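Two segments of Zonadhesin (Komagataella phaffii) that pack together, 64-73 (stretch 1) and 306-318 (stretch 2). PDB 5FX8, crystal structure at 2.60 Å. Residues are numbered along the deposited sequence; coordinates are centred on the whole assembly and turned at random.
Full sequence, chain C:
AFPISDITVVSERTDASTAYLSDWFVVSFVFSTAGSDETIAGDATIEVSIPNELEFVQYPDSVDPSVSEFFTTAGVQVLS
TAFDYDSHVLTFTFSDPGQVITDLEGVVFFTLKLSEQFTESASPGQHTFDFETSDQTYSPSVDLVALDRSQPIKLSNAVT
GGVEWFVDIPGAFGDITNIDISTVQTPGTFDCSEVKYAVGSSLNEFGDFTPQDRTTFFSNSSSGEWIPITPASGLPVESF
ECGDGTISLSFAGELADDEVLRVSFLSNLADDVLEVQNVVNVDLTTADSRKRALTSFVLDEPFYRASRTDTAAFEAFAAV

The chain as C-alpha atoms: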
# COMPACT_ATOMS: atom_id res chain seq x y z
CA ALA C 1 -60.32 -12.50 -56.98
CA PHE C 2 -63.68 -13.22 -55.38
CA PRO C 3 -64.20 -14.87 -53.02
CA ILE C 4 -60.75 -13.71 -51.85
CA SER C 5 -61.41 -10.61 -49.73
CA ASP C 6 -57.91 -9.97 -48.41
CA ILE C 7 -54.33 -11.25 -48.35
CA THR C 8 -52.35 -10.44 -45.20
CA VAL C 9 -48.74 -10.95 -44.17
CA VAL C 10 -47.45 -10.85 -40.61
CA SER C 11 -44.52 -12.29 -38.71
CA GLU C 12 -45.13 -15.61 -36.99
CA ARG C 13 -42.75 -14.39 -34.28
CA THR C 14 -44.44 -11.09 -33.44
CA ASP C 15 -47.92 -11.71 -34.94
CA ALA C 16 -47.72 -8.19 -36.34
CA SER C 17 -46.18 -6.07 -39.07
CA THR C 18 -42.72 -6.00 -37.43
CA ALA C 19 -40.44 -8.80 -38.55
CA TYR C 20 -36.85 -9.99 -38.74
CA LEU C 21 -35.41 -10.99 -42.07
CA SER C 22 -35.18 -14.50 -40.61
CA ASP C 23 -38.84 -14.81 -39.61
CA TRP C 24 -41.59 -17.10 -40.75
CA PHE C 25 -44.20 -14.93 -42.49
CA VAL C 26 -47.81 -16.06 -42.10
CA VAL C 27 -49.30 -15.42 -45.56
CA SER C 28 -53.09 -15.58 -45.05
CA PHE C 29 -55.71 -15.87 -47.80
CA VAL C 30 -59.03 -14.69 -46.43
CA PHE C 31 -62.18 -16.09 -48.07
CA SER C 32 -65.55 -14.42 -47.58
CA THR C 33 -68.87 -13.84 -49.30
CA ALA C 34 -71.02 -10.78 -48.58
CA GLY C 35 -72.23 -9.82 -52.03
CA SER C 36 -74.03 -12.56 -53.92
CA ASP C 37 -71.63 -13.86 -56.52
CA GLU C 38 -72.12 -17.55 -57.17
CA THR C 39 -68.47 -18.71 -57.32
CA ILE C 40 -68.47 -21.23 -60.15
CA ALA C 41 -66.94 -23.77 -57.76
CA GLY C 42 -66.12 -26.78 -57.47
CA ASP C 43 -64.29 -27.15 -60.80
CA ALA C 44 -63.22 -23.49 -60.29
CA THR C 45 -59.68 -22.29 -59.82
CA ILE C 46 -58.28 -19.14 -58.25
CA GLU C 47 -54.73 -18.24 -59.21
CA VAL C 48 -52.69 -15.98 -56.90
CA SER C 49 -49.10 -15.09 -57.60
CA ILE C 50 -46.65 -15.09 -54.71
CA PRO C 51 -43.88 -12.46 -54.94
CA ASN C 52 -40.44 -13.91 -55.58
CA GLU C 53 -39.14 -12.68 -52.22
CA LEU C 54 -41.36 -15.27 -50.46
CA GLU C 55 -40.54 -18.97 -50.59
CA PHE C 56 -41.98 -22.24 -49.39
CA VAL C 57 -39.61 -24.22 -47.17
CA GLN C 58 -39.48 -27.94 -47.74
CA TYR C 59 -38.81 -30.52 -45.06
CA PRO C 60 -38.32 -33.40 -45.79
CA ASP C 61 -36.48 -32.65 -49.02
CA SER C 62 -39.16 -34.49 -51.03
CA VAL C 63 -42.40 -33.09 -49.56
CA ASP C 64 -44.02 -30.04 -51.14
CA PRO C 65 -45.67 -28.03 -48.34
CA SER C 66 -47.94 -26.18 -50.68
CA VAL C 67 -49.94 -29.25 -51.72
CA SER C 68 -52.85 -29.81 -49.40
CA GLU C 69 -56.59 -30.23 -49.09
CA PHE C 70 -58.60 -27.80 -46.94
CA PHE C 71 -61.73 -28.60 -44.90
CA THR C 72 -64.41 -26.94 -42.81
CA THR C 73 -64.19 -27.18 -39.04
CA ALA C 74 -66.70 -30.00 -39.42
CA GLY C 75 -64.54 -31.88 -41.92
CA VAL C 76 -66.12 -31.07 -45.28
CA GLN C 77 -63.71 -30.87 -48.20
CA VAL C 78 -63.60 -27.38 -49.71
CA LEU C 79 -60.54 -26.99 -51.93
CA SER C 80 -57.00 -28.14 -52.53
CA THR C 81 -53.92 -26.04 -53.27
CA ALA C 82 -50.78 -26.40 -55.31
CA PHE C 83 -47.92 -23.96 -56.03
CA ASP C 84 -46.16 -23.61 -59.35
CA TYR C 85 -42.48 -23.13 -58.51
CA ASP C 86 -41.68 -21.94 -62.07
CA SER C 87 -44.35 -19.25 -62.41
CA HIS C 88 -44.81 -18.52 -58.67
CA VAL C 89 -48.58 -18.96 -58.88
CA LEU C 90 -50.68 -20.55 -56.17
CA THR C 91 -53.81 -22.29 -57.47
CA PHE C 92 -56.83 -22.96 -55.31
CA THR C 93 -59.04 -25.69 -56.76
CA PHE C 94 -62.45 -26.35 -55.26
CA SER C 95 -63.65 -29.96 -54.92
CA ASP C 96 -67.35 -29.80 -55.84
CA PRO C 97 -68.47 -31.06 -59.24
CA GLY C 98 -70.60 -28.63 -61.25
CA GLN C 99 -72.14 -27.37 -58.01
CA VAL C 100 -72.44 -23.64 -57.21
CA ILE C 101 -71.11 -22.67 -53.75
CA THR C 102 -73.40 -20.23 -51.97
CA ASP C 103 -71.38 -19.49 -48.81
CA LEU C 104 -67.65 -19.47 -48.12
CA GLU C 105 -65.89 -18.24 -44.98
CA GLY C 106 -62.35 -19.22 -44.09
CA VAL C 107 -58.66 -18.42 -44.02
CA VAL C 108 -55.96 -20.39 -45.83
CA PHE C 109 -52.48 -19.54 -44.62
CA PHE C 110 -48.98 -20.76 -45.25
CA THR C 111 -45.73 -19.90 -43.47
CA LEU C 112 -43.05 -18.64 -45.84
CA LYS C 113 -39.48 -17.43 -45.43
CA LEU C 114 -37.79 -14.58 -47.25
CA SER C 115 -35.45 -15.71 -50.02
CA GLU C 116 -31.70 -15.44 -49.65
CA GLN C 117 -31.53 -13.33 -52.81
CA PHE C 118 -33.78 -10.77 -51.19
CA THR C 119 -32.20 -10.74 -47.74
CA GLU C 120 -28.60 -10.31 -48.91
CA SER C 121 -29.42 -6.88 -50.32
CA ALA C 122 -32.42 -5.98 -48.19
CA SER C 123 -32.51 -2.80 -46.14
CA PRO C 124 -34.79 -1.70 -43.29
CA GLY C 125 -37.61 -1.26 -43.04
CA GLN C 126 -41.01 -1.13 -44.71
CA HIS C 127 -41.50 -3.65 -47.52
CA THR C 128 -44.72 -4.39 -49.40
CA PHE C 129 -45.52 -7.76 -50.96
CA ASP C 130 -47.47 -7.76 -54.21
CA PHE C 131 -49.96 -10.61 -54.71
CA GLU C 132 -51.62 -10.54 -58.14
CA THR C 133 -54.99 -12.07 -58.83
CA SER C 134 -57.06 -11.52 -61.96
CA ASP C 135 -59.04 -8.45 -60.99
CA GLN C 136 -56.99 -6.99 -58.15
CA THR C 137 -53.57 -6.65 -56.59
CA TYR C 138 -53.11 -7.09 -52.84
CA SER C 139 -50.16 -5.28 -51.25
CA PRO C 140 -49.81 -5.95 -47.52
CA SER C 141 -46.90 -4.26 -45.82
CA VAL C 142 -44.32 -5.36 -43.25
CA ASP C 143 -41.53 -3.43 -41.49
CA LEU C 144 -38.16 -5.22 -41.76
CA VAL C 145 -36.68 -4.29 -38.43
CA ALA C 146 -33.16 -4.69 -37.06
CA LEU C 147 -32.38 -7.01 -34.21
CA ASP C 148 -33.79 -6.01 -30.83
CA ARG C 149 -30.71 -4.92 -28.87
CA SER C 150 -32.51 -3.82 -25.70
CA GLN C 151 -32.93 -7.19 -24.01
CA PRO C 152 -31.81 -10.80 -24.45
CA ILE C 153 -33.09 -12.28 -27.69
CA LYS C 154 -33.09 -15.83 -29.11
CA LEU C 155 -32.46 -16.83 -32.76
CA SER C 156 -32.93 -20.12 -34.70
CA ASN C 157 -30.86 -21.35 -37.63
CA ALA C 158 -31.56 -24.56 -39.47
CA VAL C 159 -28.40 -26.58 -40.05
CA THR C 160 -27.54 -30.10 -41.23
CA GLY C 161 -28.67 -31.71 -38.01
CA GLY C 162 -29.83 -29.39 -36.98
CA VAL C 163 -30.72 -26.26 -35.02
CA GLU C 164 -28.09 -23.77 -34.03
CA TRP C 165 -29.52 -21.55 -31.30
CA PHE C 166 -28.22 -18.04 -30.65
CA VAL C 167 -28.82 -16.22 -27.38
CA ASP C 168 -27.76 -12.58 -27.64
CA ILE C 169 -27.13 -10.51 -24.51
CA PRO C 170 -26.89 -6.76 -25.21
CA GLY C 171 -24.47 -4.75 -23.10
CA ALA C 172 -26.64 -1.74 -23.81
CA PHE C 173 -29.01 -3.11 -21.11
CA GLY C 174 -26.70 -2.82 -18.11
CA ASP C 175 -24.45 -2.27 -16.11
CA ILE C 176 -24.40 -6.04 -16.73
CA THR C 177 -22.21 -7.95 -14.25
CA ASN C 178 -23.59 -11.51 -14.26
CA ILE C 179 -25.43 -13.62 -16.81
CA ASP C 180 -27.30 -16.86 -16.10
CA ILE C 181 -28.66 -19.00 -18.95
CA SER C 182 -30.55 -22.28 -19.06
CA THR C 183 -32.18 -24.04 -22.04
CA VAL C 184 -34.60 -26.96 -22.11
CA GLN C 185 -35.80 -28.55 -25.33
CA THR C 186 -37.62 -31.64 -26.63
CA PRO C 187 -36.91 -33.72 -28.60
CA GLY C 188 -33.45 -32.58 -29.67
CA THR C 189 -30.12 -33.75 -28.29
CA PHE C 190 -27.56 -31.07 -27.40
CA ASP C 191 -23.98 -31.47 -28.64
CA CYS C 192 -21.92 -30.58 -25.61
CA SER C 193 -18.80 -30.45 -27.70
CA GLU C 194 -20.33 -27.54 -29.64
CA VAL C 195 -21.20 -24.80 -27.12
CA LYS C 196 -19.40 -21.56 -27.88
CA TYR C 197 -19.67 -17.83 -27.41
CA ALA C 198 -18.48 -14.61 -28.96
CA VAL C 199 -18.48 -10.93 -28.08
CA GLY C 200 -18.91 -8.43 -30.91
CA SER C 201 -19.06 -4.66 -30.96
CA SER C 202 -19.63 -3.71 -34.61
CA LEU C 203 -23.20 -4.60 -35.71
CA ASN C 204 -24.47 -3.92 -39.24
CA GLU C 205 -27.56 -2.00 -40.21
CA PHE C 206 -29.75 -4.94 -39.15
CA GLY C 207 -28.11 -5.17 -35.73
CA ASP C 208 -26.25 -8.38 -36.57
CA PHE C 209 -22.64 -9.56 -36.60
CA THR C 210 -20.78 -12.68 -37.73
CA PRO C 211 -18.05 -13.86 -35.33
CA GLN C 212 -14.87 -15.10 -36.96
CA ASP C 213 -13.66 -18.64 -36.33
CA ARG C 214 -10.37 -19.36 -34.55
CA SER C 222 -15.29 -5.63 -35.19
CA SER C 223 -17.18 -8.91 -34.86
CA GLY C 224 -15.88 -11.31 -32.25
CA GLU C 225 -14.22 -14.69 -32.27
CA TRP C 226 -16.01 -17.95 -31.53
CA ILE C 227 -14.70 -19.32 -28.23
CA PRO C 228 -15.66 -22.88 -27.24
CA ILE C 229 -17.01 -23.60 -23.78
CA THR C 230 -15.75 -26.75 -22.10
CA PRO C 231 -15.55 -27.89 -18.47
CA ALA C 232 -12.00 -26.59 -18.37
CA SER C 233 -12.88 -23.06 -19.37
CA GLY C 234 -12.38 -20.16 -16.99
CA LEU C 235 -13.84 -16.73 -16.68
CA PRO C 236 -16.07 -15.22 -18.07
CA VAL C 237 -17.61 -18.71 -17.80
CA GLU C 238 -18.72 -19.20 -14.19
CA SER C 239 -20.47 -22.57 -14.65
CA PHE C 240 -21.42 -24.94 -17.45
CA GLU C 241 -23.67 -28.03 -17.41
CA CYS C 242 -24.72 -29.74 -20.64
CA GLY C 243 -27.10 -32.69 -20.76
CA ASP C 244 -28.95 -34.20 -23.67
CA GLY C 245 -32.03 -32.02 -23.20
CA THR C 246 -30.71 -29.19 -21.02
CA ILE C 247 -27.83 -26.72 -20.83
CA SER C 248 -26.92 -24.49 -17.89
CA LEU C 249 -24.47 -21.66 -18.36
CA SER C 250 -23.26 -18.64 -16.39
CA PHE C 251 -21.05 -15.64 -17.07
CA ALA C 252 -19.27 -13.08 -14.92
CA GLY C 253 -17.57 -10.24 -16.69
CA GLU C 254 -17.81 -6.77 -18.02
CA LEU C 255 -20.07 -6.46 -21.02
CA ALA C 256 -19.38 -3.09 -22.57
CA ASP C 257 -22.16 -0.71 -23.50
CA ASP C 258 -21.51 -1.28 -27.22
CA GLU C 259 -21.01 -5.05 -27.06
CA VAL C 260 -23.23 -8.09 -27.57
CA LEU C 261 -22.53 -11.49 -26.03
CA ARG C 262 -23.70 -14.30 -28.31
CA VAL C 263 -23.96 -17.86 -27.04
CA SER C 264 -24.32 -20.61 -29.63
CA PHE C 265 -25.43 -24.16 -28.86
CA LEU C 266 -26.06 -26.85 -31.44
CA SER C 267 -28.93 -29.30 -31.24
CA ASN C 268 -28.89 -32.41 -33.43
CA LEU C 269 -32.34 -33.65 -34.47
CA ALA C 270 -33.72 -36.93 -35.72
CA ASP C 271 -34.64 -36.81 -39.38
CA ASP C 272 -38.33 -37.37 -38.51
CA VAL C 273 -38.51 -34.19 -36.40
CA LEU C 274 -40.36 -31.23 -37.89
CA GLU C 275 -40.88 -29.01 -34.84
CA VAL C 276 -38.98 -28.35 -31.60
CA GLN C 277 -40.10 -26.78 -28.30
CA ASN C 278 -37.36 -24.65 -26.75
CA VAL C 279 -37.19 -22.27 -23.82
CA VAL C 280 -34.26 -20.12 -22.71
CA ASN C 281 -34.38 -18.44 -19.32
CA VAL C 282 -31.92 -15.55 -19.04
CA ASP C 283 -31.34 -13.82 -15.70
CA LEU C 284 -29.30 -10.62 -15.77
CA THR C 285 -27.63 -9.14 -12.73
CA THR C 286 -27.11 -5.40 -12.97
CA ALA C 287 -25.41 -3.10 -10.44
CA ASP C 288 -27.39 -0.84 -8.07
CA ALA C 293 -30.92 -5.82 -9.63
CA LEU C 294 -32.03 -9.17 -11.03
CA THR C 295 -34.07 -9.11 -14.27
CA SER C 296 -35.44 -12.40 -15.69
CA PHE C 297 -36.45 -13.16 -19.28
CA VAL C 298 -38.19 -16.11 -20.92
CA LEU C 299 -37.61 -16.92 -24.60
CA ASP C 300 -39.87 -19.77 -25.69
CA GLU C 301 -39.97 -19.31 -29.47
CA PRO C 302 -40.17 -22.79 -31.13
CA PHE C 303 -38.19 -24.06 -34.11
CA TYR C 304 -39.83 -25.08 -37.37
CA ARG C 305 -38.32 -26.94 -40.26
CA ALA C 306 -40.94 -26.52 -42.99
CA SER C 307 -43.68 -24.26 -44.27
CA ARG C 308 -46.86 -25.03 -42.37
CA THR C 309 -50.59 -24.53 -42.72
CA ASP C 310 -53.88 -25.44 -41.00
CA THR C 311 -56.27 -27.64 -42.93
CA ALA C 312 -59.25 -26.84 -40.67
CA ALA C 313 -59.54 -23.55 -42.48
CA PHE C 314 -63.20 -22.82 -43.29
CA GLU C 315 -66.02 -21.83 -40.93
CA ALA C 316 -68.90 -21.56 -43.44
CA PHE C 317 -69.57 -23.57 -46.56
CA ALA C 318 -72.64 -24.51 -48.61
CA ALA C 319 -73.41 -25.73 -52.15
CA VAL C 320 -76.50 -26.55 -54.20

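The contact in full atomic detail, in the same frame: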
# COMPACT_ATOMS: atom_id res chain seq x y z
N ASP C 64 -43.64 -31.38 -50.73
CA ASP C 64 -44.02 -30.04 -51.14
C ASP C 64 -45.05 -29.51 -50.16
O ASP C 64 -46.16 -30.05 -50.10
CB ASP C 64 -44.58 -30.08 -52.54
CG ASP C 64 -44.94 -28.73 -53.07
OD1 ASP C 64 -45.27 -27.82 -52.29
OD2 ASP C 64 -44.94 -28.60 -54.30
N PRO C 65 -44.74 -28.48 -49.38
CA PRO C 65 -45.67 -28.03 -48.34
C PRO C 65 -46.83 -27.25 -48.88
O PRO C 65 -47.76 -26.94 -48.13
CB PRO C 65 -44.79 -27.15 -47.45
CG PRO C 65 -43.71 -26.66 -48.34
CD PRO C 65 -43.48 -27.72 -49.37
N SER C 66 -46.83 -26.94 -50.16
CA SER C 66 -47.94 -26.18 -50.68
C SER C 66 -49.09 -27.04 -51.15
O SER C 66 -50.14 -26.49 -51.51
CB SER C 66 -47.47 -25.31 -51.83
OG SER C 66 -47.22 -26.13 -52.94
N VAL C 67 -48.95 -28.35 -51.14
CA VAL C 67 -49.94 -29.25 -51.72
C VAL C 67 -50.79 -29.82 -50.59
O VAL C 67 -50.34 -30.67 -49.83
CB VAL C 67 -49.29 -30.36 -52.55
CG1 VAL C 67 -50.35 -31.17 -53.21
CG2 VAL C 67 -48.36 -29.76 -53.58
N SER C 68 -52.02 -29.36 -50.49
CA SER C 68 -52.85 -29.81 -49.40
C SER C 68 -54.30 -29.65 -49.79
O SER C 68 -54.64 -28.91 -50.71
CB SER C 68 -52.55 -29.04 -48.12
OG SER C 68 -53.28 -29.56 -47.03
N GLU C 69 -55.15 -30.37 -49.08
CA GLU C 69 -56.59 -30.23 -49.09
C GLU C 69 -57.03 -29.39 -47.89
O GLU C 69 -56.42 -29.48 -46.83
CB GLU C 69 -57.23 -31.61 -49.03
CG GLU C 69 -58.73 -31.64 -49.05
CD GLU C 69 -59.24 -31.68 -50.42
OE1 GLU C 69 -58.51 -32.19 -51.27
OE2 GLU C 69 -60.36 -31.21 -50.66
N PHE C 70 -58.09 -28.61 -48.05
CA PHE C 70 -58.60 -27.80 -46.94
C PHE C 70 -60.07 -28.11 -46.66
O PHE C 70 -60.86 -28.33 -47.58
CB PHE C 70 -58.37 -26.32 -47.21
CG PHE C 70 -56.92 -25.96 -47.23
CD1 PHE C 70 -56.15 -26.15 -48.36
CD2 PHE C 70 -56.31 -25.48 -46.09
CE1 PHE C 70 -54.82 -25.85 -48.37
CE2 PHE C 70 -54.97 -25.18 -46.09
CZ PHE C 70 -54.22 -25.36 -47.22
N PHE C 71 -60.44 -28.12 -45.38
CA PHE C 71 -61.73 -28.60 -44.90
C PHE C 71 -62.41 -27.51 -44.08
O PHE C 71 -61.80 -26.52 -43.70
CB PHE C 71 -61.58 -29.86 -44.05
CG PHE C 71 -60.79 -30.94 -44.70
CD1 PHE C 71 -59.42 -30.90 -44.69
CD2 PHE C 71 -61.42 -31.98 -45.33
CE1 PHE C 71 -58.68 -31.87 -45.30
CE2 PHE C 71 -60.67 -32.95 -45.95
CZ PHE C 71 -59.31 -32.90 -45.93
N THR C 72 -63.70 -27.71 -43.82
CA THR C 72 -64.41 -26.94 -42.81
C THR C 72 -64.04 -27.47 -41.44
O THR C 72 -63.44 -28.53 -41.30
CB THR C 72 -65.92 -27.04 -42.98
OG1 THR C 72 -66.30 -28.41 -42.85
CG2 THR C 72 -66.36 -26.53 -44.33
N THR C 73 -64.41 -26.71 -40.40
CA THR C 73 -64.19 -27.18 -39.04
C THR C 73 -64.91 -28.49 -38.79
O THR C 73 -64.53 -29.25 -37.91
CB THR C 73 -64.67 -26.13 -38.06
OG1 THR C 73 -66.05 -25.91 -38.30
CG2 THR C 73 -63.94 -24.83 -38.26
N ALA C 306 -40.28 -26.59 -41.69
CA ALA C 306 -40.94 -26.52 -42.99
C ALA C 306 -42.06 -25.49 -42.96
O ALA C 306 -42.52 -25.09 -41.90
CB ALA C 306 -41.48 -27.89 -43.39
N SER C 307 -42.48 -25.07 -44.14
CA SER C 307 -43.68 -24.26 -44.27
C SER C 307 -44.89 -25.04 -43.78
O SER C 307 -45.04 -26.23 -44.06
CB SER C 307 -43.89 -23.86 -45.72
OG SER C 307 -42.83 -23.06 -46.21
N ARG C 308 -45.77 -24.37 -43.05
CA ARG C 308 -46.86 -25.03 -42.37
C ARG C 308 -48.17 -24.35 -42.71
O ARG C 308 -48.20 -23.21 -43.18
CB ARG C 308 -46.61 -25.06 -40.86
CG ARG C 308 -45.48 -25.98 -40.47
CD ARG C 308 -44.65 -25.45 -39.34
NE ARG C 308 -43.96 -24.20 -39.63
CZ ARG C 308 -44.25 -23.04 -39.05
NH1 ARG C 308 -45.21 -22.97 -38.15
NH2 ARG C 308 -43.58 -21.95 -39.38
N THR C 309 -49.26 -25.06 -42.46
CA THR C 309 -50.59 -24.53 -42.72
C THR C 309 -51.55 -25.06 -41.65
O THR C 309 -51.12 -25.63 -40.66
CB THR C 309 -51.04 -24.89 -44.14
OG1 THR C 309 -52.28 -24.24 -44.39
CG2 THR C 309 -51.23 -26.36 -44.29
N ASP C 310 -52.84 -24.84 -41.85
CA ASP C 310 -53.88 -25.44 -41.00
C ASP C 310 -55.04 -25.86 -41.89
O ASP C 310 -55.74 -25.01 -42.45
CB ASP C 310 -54.36 -24.48 -39.91
CG ASP C 310 -55.44 -25.11 -39.00
OD1 ASP C 310 -55.76 -26.31 -39.14
OD2 ASP C 310 -55.94 -24.40 -38.09
N THR C 311 -55.28 -27.16 -41.99
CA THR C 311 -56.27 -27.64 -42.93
C THR C 311 -57.69 -27.38 -42.47
O THR C 311 -58.59 -27.35 -43.30
CB THR C 311 -56.09 -29.12 -43.21
OG1 THR C 311 -56.35 -29.87 -42.02
CG2 THR C 311 -54.70 -29.34 -43.67
N ALA C 312 -57.91 -27.17 -41.18
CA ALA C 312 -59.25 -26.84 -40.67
C ALA C 312 -59.47 -25.34 -40.85
O ALA C 312 -59.48 -24.56 -39.90
CB ALA C 312 -59.39 -27.26 -39.22
N ALA C 313 -59.68 -24.94 -42.10
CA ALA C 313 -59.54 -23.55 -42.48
C ALA C 313 -60.85 -22.81 -42.68
O ALA C 313 -60.84 -21.58 -42.63
CB ALA C 313 -58.73 -23.46 -43.77
N PHE C 314 -61.96 -23.49 -42.91
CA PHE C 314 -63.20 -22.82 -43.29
C PHE C 314 -64.28 -22.98 -42.22
O PHE C 314 -64.52 -24.08 -41.72
CB PHE C 314 -63.71 -23.34 -44.63
CG PHE C 314 -62.84 -22.95 -45.79
CD1 PHE C 314 -63.04 -21.76 -46.44
CD2 PHE C 314 -61.83 -23.77 -46.22
CE1 PHE C 314 -62.26 -21.40 -47.49
CE2 PHE C 314 -61.03 -23.41 -47.26
CZ PHE C 314 -61.25 -22.22 -47.90
N GLU C 315 -64.95 -21.87 -41.91
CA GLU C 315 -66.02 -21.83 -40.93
C GLU C 315 -67.41 -21.93 -41.54
O GLU C 315 -68.34 -22.37 -40.85
CB GLU C 315 -65.95 -20.54 -40.11
CG GLU C 315 -64.57 -20.22 -39.57
CD GLU C 315 -64.59 -19.25 -38.40
OE1 GLU C 315 -64.71 -18.03 -38.64
OE2 GLU C 315 -64.49 -19.71 -37.26
N ALA C 316 -67.60 -21.51 -42.78
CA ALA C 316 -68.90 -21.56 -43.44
C ALA C 316 -68.73 -22.08 -44.84
O ALA C 316 -67.81 -21.67 -45.55
CB ALA C 316 -69.58 -20.19 -43.51
N PHE C 317 -69.64 -22.96 -45.25
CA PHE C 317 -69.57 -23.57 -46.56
C PHE C 317 -70.90 -24.20 -46.93
O PHE C 317 -71.50 -24.88 -46.10
CB PHE C 317 -68.47 -24.61 -46.58
CG PHE C 317 -68.30 -25.29 -47.89
CD1 PHE C 317 -68.04 -24.56 -49.03
CD2 PHE C 317 -68.41 -26.66 -47.98
CE1 PHE C 317 -67.88 -25.18 -50.24
CE2 PHE C 317 -68.24 -27.29 -49.19
CZ PHE C 317 -67.98 -26.55 -50.33
N ALA C 318 -71.35 -23.99 -48.17
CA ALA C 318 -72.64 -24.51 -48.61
C ALA C 318 -72.69 -24.51 -50.13
O ALA C 318 -72.23 -23.55 -50.77
CB ALA C 318 -73.79 -23.69 -48.04

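This contact is a short parallel beta pairing with a bulge, extended by side-chain packing between segments whose touching residues are at least 239 apart in sequence. Four backbone hydrogen bonds hold it. Phe71 N donates to Thr311 O at 2.9 Å, and the bond is nearly straight at 173°. Phe71 O accepts two bonds, from Ala313 N and from Phe314 N, each at 3.1 Å. Thr73 N then donates to Phe314 O at 2.9 Å.

The shared acceptor marks the bulge. Phe71 pairs with Ala312, but the next residue, Thr72, pairs with Phe314, so Ala313 is the extra residue. Thr72 CA lies 3.1 Å from Phe314 O, a CA-H...O contact. Phe71 and Ala312 point to one face of the sheet, Thr72 and Phe314 to the other.

Side chains add to the pairing. Phe70 is buried. Its CD2 lies 3.9 Å from Ala313 CB, and its CB lies 3.9 Å from Phe314 CE2, at the edge of that ring. Thr309 OG1 meets the edge of the Phe70 ring, 3.3 Å from CE2. Thr72 CG2 packs 3.6 Å from Phe317 CB, past the corner at Glu315. At the other end, Pro65, in a type I turn, places its CB 3.5 Å from Ser307 O.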